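Protein STN1 (Saccharomyces cerevisiae, PDB 3KEY) helps regulate telomere length and protect chromosome ends, limiting telomerase loading through its interaction with CDC13, its C-terminal part here forming two winged helix-turn-helix domains. Local coordinates at residues Asn94-Tyr98 and Val121-Leu127; Pro151-Lys155 and Leu178-Tyr184. One frame throughout, in Å; residues are numbered along the deposited sequence.

Interaction 1 of 2, residues Asn94-Tyr98 and Val121-Leu127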
ATOM      1  N   ASN A  94      -2.396  -6.629   8.394  1.00 36.21           N
ATOM      2  CA  ASN A  94      -3.764  -6.750   8.880  1.00 35.45           C
ATOM      3  C   ASN A  94      -4.731  -6.035   7.924  1.00 34.46           C
ATOM      4  O   ASN A  94      -5.873  -6.463   7.757  1.00 32.50           O
ATOM      5  CB  ASN A  94      -3.915  -6.157  10.285  1.00 36.50           C
ATOM      6  CG  ASN A  94      -3.217  -6.986  11.345  1.00 38.72           C
ATOM      7  OD1 ASN A  94      -3.111  -8.204  11.227  1.00 40.50           O
ATOM      8  ND2 ASN A  94      -2.750  -6.327  12.397  1.00 40.63           N
ATOM      9  N   LEU A  95      -4.281  -4.941   7.314  1.00 34.08           N
ATOM     10  CA  LEU A  95      -5.120  -4.193   6.375  1.00 34.40           C
ATOM     11  C   LEU A  95      -5.377  -5.044   5.137  1.00 32.92           C
ATOM     12  O   LEU A  95      -6.484  -5.062   4.603  1.00 31.21           O
ATOM     13  CB  LEU A  95      -4.446  -2.877   5.967  1.00 35.03           C
ATOM     14  CG  LEU A  95      -4.545  -1.761   7.005  1.00 39.86           C
ATOM     15  CD1 LEU A  95      -3.600  -0.606   6.670  1.00 43.50           C
ATOM     16  CD2 LEU A  95      -5.990  -1.290   7.068  1.00 41.69           C
ATOM     17  N   PHE A  96      -4.346  -5.757   4.692  1.00 33.25           N
ATOM     18  CA  PHE A  96      -4.478  -6.620   3.530  1.00 36.03           C
ATOM     19  C   PHE A  96      -5.414  -7.786   3.824  1.00 36.84           C
ATOM     20  O   PHE A  96      -6.215  -8.164   2.973  1.00 35.88           O
ATOM     21  CB  PHE A  96      -3.108  -7.131   3.084  1.00 36.74           C
ATOM     22  CG  PHE A  96      -2.573  -6.420   1.882  1.00 39.87           C
ATOM     23  CD1 PHE A  96      -2.895  -6.860   0.602  1.00 41.05           C
ATOM     24  CD2 PHE A  96      -1.787  -5.279   2.027  1.00 40.55           C
ATOM     25  CE1 PHE A  96      -2.446  -6.178  -0.526  1.00 42.93           C
ATOM     26  CE2 PHE A  96      -1.331  -4.581   0.907  1.00 43.92           C
ATOM     27  CZ  PHE A  96      -1.660  -5.032  -0.374  1.00 45.37           C
ATOM     28  N   GLU A  97      -5.306  -8.366   5.016  1.00 37.94           N
ATOM     29  CA  GLU A  97      -6.184  -9.469   5.384  1.00 39.43           C
ATOM     30  C   GLU A  97      -7.618  -8.955   5.366  1.00 37.39           C
ATOM     31  O   GLU A  97      -8.503  -9.571   4.770  1.00 36.90           O
ATOM     32  CB  GLU A  97      -5.841 -10.003   6.775  1.00 41.97           C
ATOM     33  CG  GLU A  97      -4.908 -11.206   6.768  1.00 50.82           C
ATOM     34  CD  GLU A  97      -4.589 -11.714   8.168  1.00 54.10           C
ATOM     35  OE1 GLU A  97      -5.528 -11.849   8.990  1.00 55.68           O
ATOM     36  OE2 GLU A  97      -3.398 -11.985   8.438  1.00 56.53           O
ATOM     37  N   TYR A  98      -7.836  -7.810   6.016  1.00 35.80           N
ATOM     38  CA  TYR A  98      -9.158  -7.195   6.064  1.00 34.32           C
ATOM     39  C   TYR A  98      -9.748  -6.988   4.652  1.00 32.85           C
ATOM     40  O   TYR A  98     -10.897  -7.356   4.389  1.00 30.44           O
ATOM     41  CB  TYR A  98      -9.057  -5.862   6.806  1.00 35.30           C
ATOM     42  CG  TYR A  98     -10.354  -5.090   6.924  1.00 37.87           C
ATOM     43  CD1 TYR A  98     -10.824  -4.304   5.867  1.00 38.06           C
ATOM     44  CD2 TYR A  98     -11.097  -5.123   8.106  1.00 38.07           C
ATOM     45  CE1 TYR A  98     -12.004  -3.563   5.990  1.00 39.47           C
ATOM     46  CE2 TYR A  98     -12.275  -4.389   8.242  1.00 39.37           C
ATOM     47  CZ  TYR A  98     -12.722  -3.609   7.185  1.00 41.78           C
ATOM     48  OH  TYR A  98     -13.871  -2.860   7.331  1.00 42.12           O
ATOM     49  N   VAL A 121     -12.943   0.621   9.452  1.00 35.34           N
ATOM     50  CA  VAL A 121     -11.640  -0.007   9.304  1.00 34.58           C
ATOM     51  C   VAL A 121     -10.729   0.385  10.466  1.00 34.06           C
ATOM     52  O   VAL A 121      -9.995  -0.452  10.990  1.00 32.56           O
ATOM     53  CB  VAL A 121     -10.959   0.417   7.997  1.00 34.53           C
ATOM     54  CG1 VAL A 121      -9.578  -0.223   7.910  1.00 35.91           C
ATOM     55  CG2 VAL A 121     -11.825   0.032   6.806  1.00 33.38           C
ATOM     56  N   GLN A 122     -10.770   1.658  10.854  1.00 35.48           N
ATOM     57  CA  GLN A 122      -9.939   2.143  11.955  1.00 39.99           C
ATOM     58  C   GLN A 122     -10.301   1.463  13.276  1.00 40.72           C
ATOM     59  O   GLN A 122      -9.419   1.087  14.051  1.00 42.23           O
ATOM     60  CB  GLN A 122     -10.078   3.662  12.100  1.00 40.66           C
ATOM     61  CG  GLN A 122      -9.807   4.413  10.808  1.00 45.25           C
ATOM     62  CD  GLN A 122      -9.979   5.912  10.936  1.00 46.25           C
ATOM     63  OE1 GLN A 122     -10.966   6.389  11.495  1.00 47.16           O
ATOM     64  NE2 GLN A 122      -9.023   6.666  10.399  1.00 47.71           N
ATOM     65  N   GLU A 123     -11.601   1.296  13.512  1.00 40.81           N
ATOM     66  CA  GLU A 123     -12.111   0.663  14.731  1.00 42.67           C
ATOM     67  C   GLU A 123     -11.831  -0.838  14.766  1.00 42.79           C
ATOM     68  O   GLU A 123     -11.410  -1.379  15.788  1.00 43.08           O
ATOM     69  CB  GLU A 123     -13.624   0.902  14.844  1.00 43.25           C
ATOM     70  CG  GLU A 123     -14.263   0.396  16.124  1.00 47.50           C
ATOM     71  CD  GLU A 123     -13.665   1.038  17.365  1.00 49.50           C
ATOM     72  OE1 GLU A 123     -13.582   2.284  17.416  1.00 50.04           O
ATOM     73  OE2 GLU A 123     -13.280   0.293  18.288  1.00 51.85           O
ATOM     74  N   LYS A 124     -12.064  -1.501  13.638  1.00 42.74           N
ATOM     75  CA  LYS A 124     -11.864  -2.942  13.504  1.00 41.04           C
ATOM     76  C   LYS A 124     -10.422  -3.398  13.716  1.00 42.12           C
ATOM     77  O   LYS A 124     -10.175  -4.448  14.311  1.00 41.76           O
ATOM     78  CB  LYS A 124     -12.316  -3.395  12.111  1.00 42.81           C
ATOM     79  CG  LYS A 124     -12.105  -4.874  11.827  1.00 42.95           C
ATOM     80  CD  LYS A 124     -12.993  -5.723  12.719  1.00 46.43           C
ATOM     81  CE  LYS A 124     -12.844  -7.196  12.393  1.00 47.15           C
ATOM     82  NZ  LYS A 124     -13.814  -8.014  13.162  1.00 50.57           N
ATOM     83  N   LEU A 125      -9.469  -2.615  13.221  1.00 41.42           N
ATOM     84  CA  LEU A 125      -8.063  -2.987  13.328  1.00 43.00           C
ATOM     85  C   LEU A 125      -7.288  -2.144  14.335  1.00 43.69           C
ATOM     86  O   LEU A 125      -6.082  -2.319  14.496  1.00 44.85           O
ATOM     87  CB  LEU A 125      -7.404  -2.878  11.948  1.00 41.42           C
ATOM     88  CG  LEU A 125      -8.107  -3.584  10.781  1.00 40.91           C
ATOM     89  CD1 LEU A 125      -7.348  -3.309   9.485  1.00 40.61           C
ATOM     90  CD2 LEU A 125      -8.183  -5.071  11.045  1.00 38.24           C
ATOM     91  N   HIS A 126      -7.985  -1.234  15.006  1.00 45.68           N
ATOM     92  CA  HIS A 126      -7.367  -0.341  15.981  1.00 47.79           C
ATOM     93  C   HIS A 126      -6.211   0.422  15.342  1.00 47.35           C
ATOM     94  O   HIS A 126      -5.100   0.451  15.868  1.00 46.86           O
ATOM     95  CB  HIS A 126      -6.873  -1.127  17.202  1.00 49.78           C
ATOM     96  CG  HIS A 126      -7.905  -2.040  17.783  1.00 54.78           C
ATOM     97  ND1 HIS A 126      -8.041  -3.355  17.390  1.00 57.65           N
ATOM     98  CD2 HIS A 126      -8.894  -1.812  18.682  1.00 55.36           C
ATOM     99  CE1 HIS A 126      -9.068  -3.899  18.021  1.00 57.70           C
ATOM    100  NE2 HIS A 126      -9.602  -2.982  18.809  1.00 57.23           N
ATOM    101  N   LEU A 127      -6.496   1.040  14.199  1.00 47.28           N
ATOM    102  CA  LEU A 127      -5.511   1.818  13.454  1.00 46.41           C
ATOM    103  C   LEU A 127      -6.064   3.212  13.174  1.00 47.44           C
ATOM    104  O   LEU A 127      -6.568   3.483  12.083  1.00 47.27           O
ATOM    105  CB  LEU A 127      -5.187   1.123  12.129  1.00 44.99           C
ATOM    106  CG  LEU A 127      -4.554  -0.267  12.247  1.00 44.54           C
ATOM    107  CD1 LEU A 127      -4.353  -0.870  10.869  1.00 44.69           C
ATOM    108  CD2 LEU A 127      -3.220  -0.150  12.971  1.00 44.16           C
TER
HETATM  109  O   HOH W   1      -4.021  -4.000  13.398  1.00 58.90           O

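Interaction 2 of 2, residues Pro151-Lys155 and Leu178-Tyr184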
ATOM      1  N   PRO A 151     -10.351 -15.152 -12.685  1.00 44.22           N
ATOM      2  CA  PRO A 151     -10.900 -14.544 -13.902  1.00 44.54           C
ATOM      3  C   PRO A 151     -12.298 -15.046 -14.259  1.00 44.54           C
ATOM      4  O   PRO A 151     -13.020 -14.391 -15.012  1.00 45.39           O
ATOM      5  CB  PRO A 151      -9.851 -14.880 -14.966  1.00 43.54           C
ATOM      6  CG  PRO A 151      -9.203 -16.122 -14.442  1.00 43.61           C
ATOM      7  CD  PRO A 151      -9.085 -15.851 -12.970  1.00 41.85           C
ATOM      8  N   GLU A 152     -12.688 -16.191 -13.704  1.00 43.20           N
ATOM      9  CA  GLU A 152     -14.012 -16.752 -13.982  1.00 43.01           C
ATOM     10  C   GLU A 152     -15.073 -16.067 -13.131  1.00 41.28           C
ATOM     11  O   GLU A 152     -16.272 -16.195 -13.386  1.00 40.44           O
ATOM     12  CB  GLU A 152     -14.034 -18.263 -13.698  1.00 44.50           C
ATOM     13  CG  GLU A 152     -12.886 -19.028 -14.338  1.00 47.08           C
ATOM     14  CD  GLU A 152     -11.710 -19.231 -13.389  1.00 49.84           C
ATOM     15  OE1 GLU A 152     -11.478 -18.370 -12.505  1.00 47.52           O
ATOM     16  OE2 GLU A 152     -11.008 -20.261 -13.536  1.00 52.33           O
ATOM     17  N   VAL A 153     -14.629 -15.328 -12.122  1.00 39.74           N
ATOM     18  CA  VAL A 153     -15.558 -14.645 -11.234  1.00 39.54           C
ATOM     19  C   VAL A 153     -15.538 -13.115 -11.351  1.00 38.78           C
ATOM     20  O   VAL A 153     -16.574 -12.492 -11.579  1.00 40.40           O
ATOM     21  CB  VAL A 153     -15.290 -15.060  -9.774  1.00 39.45           C
ATOM     22  CG1 VAL A 153     -16.329 -14.452  -8.855  1.00 41.75           C
ATOM     23  CG2 VAL A 153     -15.319 -16.581  -9.667  1.00 41.90           C
ATOM     24  N   LEU A 154     -14.362 -12.514 -11.201  1.00 37.20           N
ATOM     25  CA  LEU A 154     -14.236 -11.054 -11.268  1.00 36.41           C
ATOM     26  C   LEU A 154     -13.809 -10.599 -12.661  1.00 36.08           C
ATOM     27  O   LEU A 154     -12.690 -10.881 -13.090  1.00 33.55           O
ATOM     28  CB  LEU A 154     -13.193 -10.565 -10.253  1.00 35.01           C
ATOM     29  CG  LEU A 154     -13.414  -9.263  -9.465  1.00 38.55           C
ATOM     30  CD1 LEU A 154     -12.050  -8.678  -9.101  1.00 35.77           C
ATOM     31  CD2 LEU A 154     -14.217  -8.269 -10.255  1.00 35.32           C
ATOM     32  N   LYS A 155     -14.696  -9.891 -13.356  1.00 36.63           N
ATOM     33  CA  LYS A 155     -14.391  -9.387 -14.693  1.00 38.35           C
ATOM     34  C   LYS A 155     -13.698  -8.015 -14.649  1.00 38.47           C
ATOM     35  O   LYS A 155     -12.675  -7.809 -15.301  1.00 38.95           O
ATOM     36  CB  LYS A 155     -15.678  -9.289 -15.511  1.00 40.25           C
ATOM     37  CG  LYS A 155     -15.473  -8.896 -16.968  1.00 42.58           C
ATOM     38  CD  LYS A 155     -16.809  -8.821 -17.697  1.00 47.83           C
ATOM     39  CE  LYS A 155     -16.647  -8.402 -19.152  1.00 50.59           C
ATOM     40  NZ  LYS A 155     -17.979  -8.162 -19.785  1.00 54.51           N
ATOM     41  N   LEU A 178     -17.908  -3.801  -8.420  1.00 33.50           N
ATOM     42  CA  LEU A 178     -17.451  -5.086  -8.932  1.00 34.38           C
ATOM     43  C   LEU A 178     -18.347  -5.541 -10.083  1.00 33.66           C
ATOM     44  O   LEU A 178     -19.573  -5.442 -10.009  1.00 33.52           O
ATOM     45  CB  LEU A 178     -17.468  -6.144  -7.815  1.00 34.14           C
ATOM     46  CG  LEU A 178     -16.711  -5.797  -6.527  1.00 34.88           C
ATOM     47  CD1 LEU A 178     -16.941  -6.891  -5.464  1.00 34.59           C
ATOM     48  CD2 LEU A 178     -15.225  -5.635  -6.837  1.00 30.99           C
ATOM     49  N   GLU A 179     -17.723  -6.008 -11.158  1.00 34.03           N
ATOM     50  CA  GLU A 179     -18.465  -6.514 -12.305  1.00 36.30           C
ATOM     51  C   GLU A 179     -18.060  -7.984 -12.415  1.00 34.84           C
ATOM     52  O   GLU A 179     -16.872  -8.315 -12.376  1.00 34.75           O
ATOM     53  CB  GLU A 179     -18.093  -5.756 -13.582  1.00 36.27           C
ATOM     54  CG  GLU A 179     -18.711  -6.360 -14.840  1.00 42.93           C
ATOM     55  CD  GLU A 179     -18.406  -5.561 -16.104  1.00 45.01           C
ATOM     56  OE1 GLU A 179     -17.268  -5.066 -16.245  1.00 45.58           O
ATOM     57  OE2 GLU A 179     -19.305  -5.448 -16.962  1.00 48.51           O
ATOM     58  N   TYR A 180     -19.046  -8.859 -12.550  1.00 34.37           N
ATOM     59  CA  TYR A 180     -18.784 -10.292 -12.616  1.00 34.80           C
ATOM     60  C   TYR A 180     -18.705 -10.909 -14.009  1.00 37.16           C
ATOM     61  O   TYR A 180     -19.385 -10.474 -14.942  1.00 37.21           O
ATOM     62  CB  TYR A 180     -19.820 -11.023 -11.759  1.00 33.19           C
ATOM     63  CG  TYR A 180     -19.763 -10.588 -10.312  1.00 32.10           C
ATOM     64  CD1 TYR A 180     -20.595  -9.570  -9.828  1.00 34.35           C
ATOM     65  CD2 TYR A 180     -18.822 -11.134  -9.445  1.00 31.19           C
ATOM     66  CE1 TYR A 180     -20.483  -9.107  -8.505  1.00 33.14           C
ATOM     67  CE2 TYR A 180     -18.698 -10.681  -8.128  1.00 33.04           C
ATOM     68  CZ  TYR A 180     -19.525  -9.671  -7.663  1.00 33.04           C
ATOM     69  OH  TYR A 180     -19.385  -9.228  -6.363  1.00 32.57           O
ATOM     70  N   ALA A 181     -17.862 -11.931 -14.135  1.00 36.97           N
ATOM     71  CA  ALA A 181     -17.665 -12.625 -15.404  1.00 39.66           C
ATOM     72  C   ALA A 181     -18.841 -13.534 -15.746  1.00 40.56           C
ATOM     73  O   ALA A 181     -19.656 -13.873 -14.884  1.00 39.13           O
ATOM     74  CB  ALA A 181     -16.370 -13.440 -15.360  1.00 39.63           C
ATOM     75  N   ALA A 182     -18.913 -13.927 -17.013  1.00 41.36           N
ATOM     76  CA  ALA A 182     -19.980 -14.789 -17.513  1.00 43.93           C
ATOM     77  C   ALA A 182     -20.145 -16.110 -16.750  1.00 44.16           C
ATOM     78  O   ALA A 182     -21.251 -16.450 -16.331  1.00 44.62           O
ATOM     79  CB  ALA A 182     -19.751 -15.074 -19.003  1.00 44.51           C
ATOM     80  N   ALA A 183     -19.050 -16.849 -16.578  1.00 43.95           N
ATOM     81  CA  ALA A 183     -19.077 -18.138 -15.877  1.00 43.95           C
ATOM     82  C   ALA A 183     -19.799 -18.080 -14.525  1.00 44.17           C
ATOM     83  O   ALA A 183     -20.686 -18.893 -14.258  1.00 44.61           O
ATOM     84  CB  ALA A 183     -17.645 -18.657 -15.686  1.00 42.36           C
ATOM     85  N   TYR A 184     -19.418 -17.119 -13.684  1.00 44.75           N
ATOM     86  CA  TYR A 184     -20.022 -16.944 -12.364  1.00 44.82           C
ATOM     87  C   TYR A 184     -21.440 -16.423 -12.541  1.00 46.48           C
ATOM     88  O   TYR A 184     -22.293 -16.580 -11.660  1.00 45.54           O
ATOM     89  CB  TYR A 184     -19.189 -15.961 -11.530  1.00 42.89           C
ATOM     90  CG  TYR A 184     -19.615 -15.829 -10.084  1.00 41.74           C
ATOM     91  CD1 TYR A 184     -19.791 -16.957  -9.276  1.00 42.20           C
ATOM     92  CD2 TYR A 184     -19.807 -14.569  -9.508  1.00 42.14           C
ATOM     93  CE1 TYR A 184     -20.147 -16.832  -7.929  1.00 41.03           C
ATOM     94  CE2 TYR A 184     -20.158 -14.432  -8.164  1.00 40.48           C
ATOM     95  CZ  TYR A 184     -20.327 -15.565  -7.381  1.00 40.89           C
ATOM     96  OH  TYR A 184     -20.684 -15.425  -6.055  1.00 37.45           O
TER
HETATM   97  O   HOH W   2     -18.753  -4.983 -19.866  1.00 67.07           O

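Interaction 1 of 2, residues Asn94-Tyr98 and Val121-Leu127
In the second winged helix-turn-helix domain of this fragment, helix 90-108 packs through one turn, 94-98, against residues 121-127, on the short helix 118-125 and the turn after it. The segment axes come within 11.2 Å and cross at 114°, a spacing bridged mainly by side chains. N94 lies at the margin: a water accepts from N94 ND2 (2.8 Å) and donates to L125 O (2.9 Å), joining the first helix to the carbonyl just before H126, whose positive phi breaks the helical course. L95 is buried, its CD2 lying 3.4 Å from L125 CD1 and 3.8 Å from V121 CG1, while its CG is 4.0 Å from L127 CD1. The CA-to-CB bond of F96 points away, and its side chain touches V138 and C142 of helix 132-149, which also receives V121 through I135. Y98 has the largest covered area, 89 Å². Its CB meets L125 CD1 at 4.1 Å, its CE1 approaches V121 CG2 at 3.7 Å, and the ring edge, at CE2, rests 3.6 Å from K124 CG.

Interaction 2 of 2, residues Pro151-Lys155 and Leu178-Tyr184
Three backbone hydrogen bonds join 151-155 to 178-184. A181 N donates to V153 O at 2.9 Å with a nearly straight N-H...O angle of 167°, and K155 N donates to E179 O, also at 2.9 Å but at 146°. These two bonds flank L154 and Y180, an antiparallel non-hydrogen-bonded pair with CA atoms 4.8 Å apart. Beyond the strand end, Y184 N reaches E152 O in a longer, more bent bond (3.3 Å, 135°), so the contact continues where 182-184 turn into helical phi/psi. V153 O also receives a CA-H...O contact from Y180 CA at 3.3 Å. Farther out, K155 NZ and E179 OE2 are 4.1 Å apart, too far for a salt bridge; a water links them, 3.3 Å from K155 NZ and 3.0 Å from E179 OE2, while E179 OE1 is hydrogen-bonded to N156 ND2. Packing completes the contact. V153 CG1 sits over one face of the Y184 ring, 3.9 Å from its centroid and 24° off the normal, a CH-pi contact; the Y184 hydroxyl is held by M107 O on helix 90-108. L154 CD2 lies 4.4 Å from L178 CD2, and both leucines also touch helix 132-149. Antiparallel strands 154-161 and 173-180, paired here at the base of their hairpin, form the wing of a winged helix-turn-helix domain.

Overall arrangement
Both interactions belong to the second winged helix-turn-helix domain, yet their centres lie 27 Å apart and their nearest atoms about 12 Å, so they do not touch. Interaction 1 is about 13 Å from the chain centre and interaction 2 about 25 Å, centre to centre; each mixes buried and exposed residues. The first joins two helices by apolar side chains plus a water bridge and buries 339 Å²; the second pairs two strands through backbone hydrogen bonds and buries 494 Å². Helices 90-108 and 132-149 relate them: V121 of interaction 1 and L154 and L178 of interaction 2 touch helix 132-149, while M107, farther along the helix carrying 94-98, meets V153, L154 and Y180.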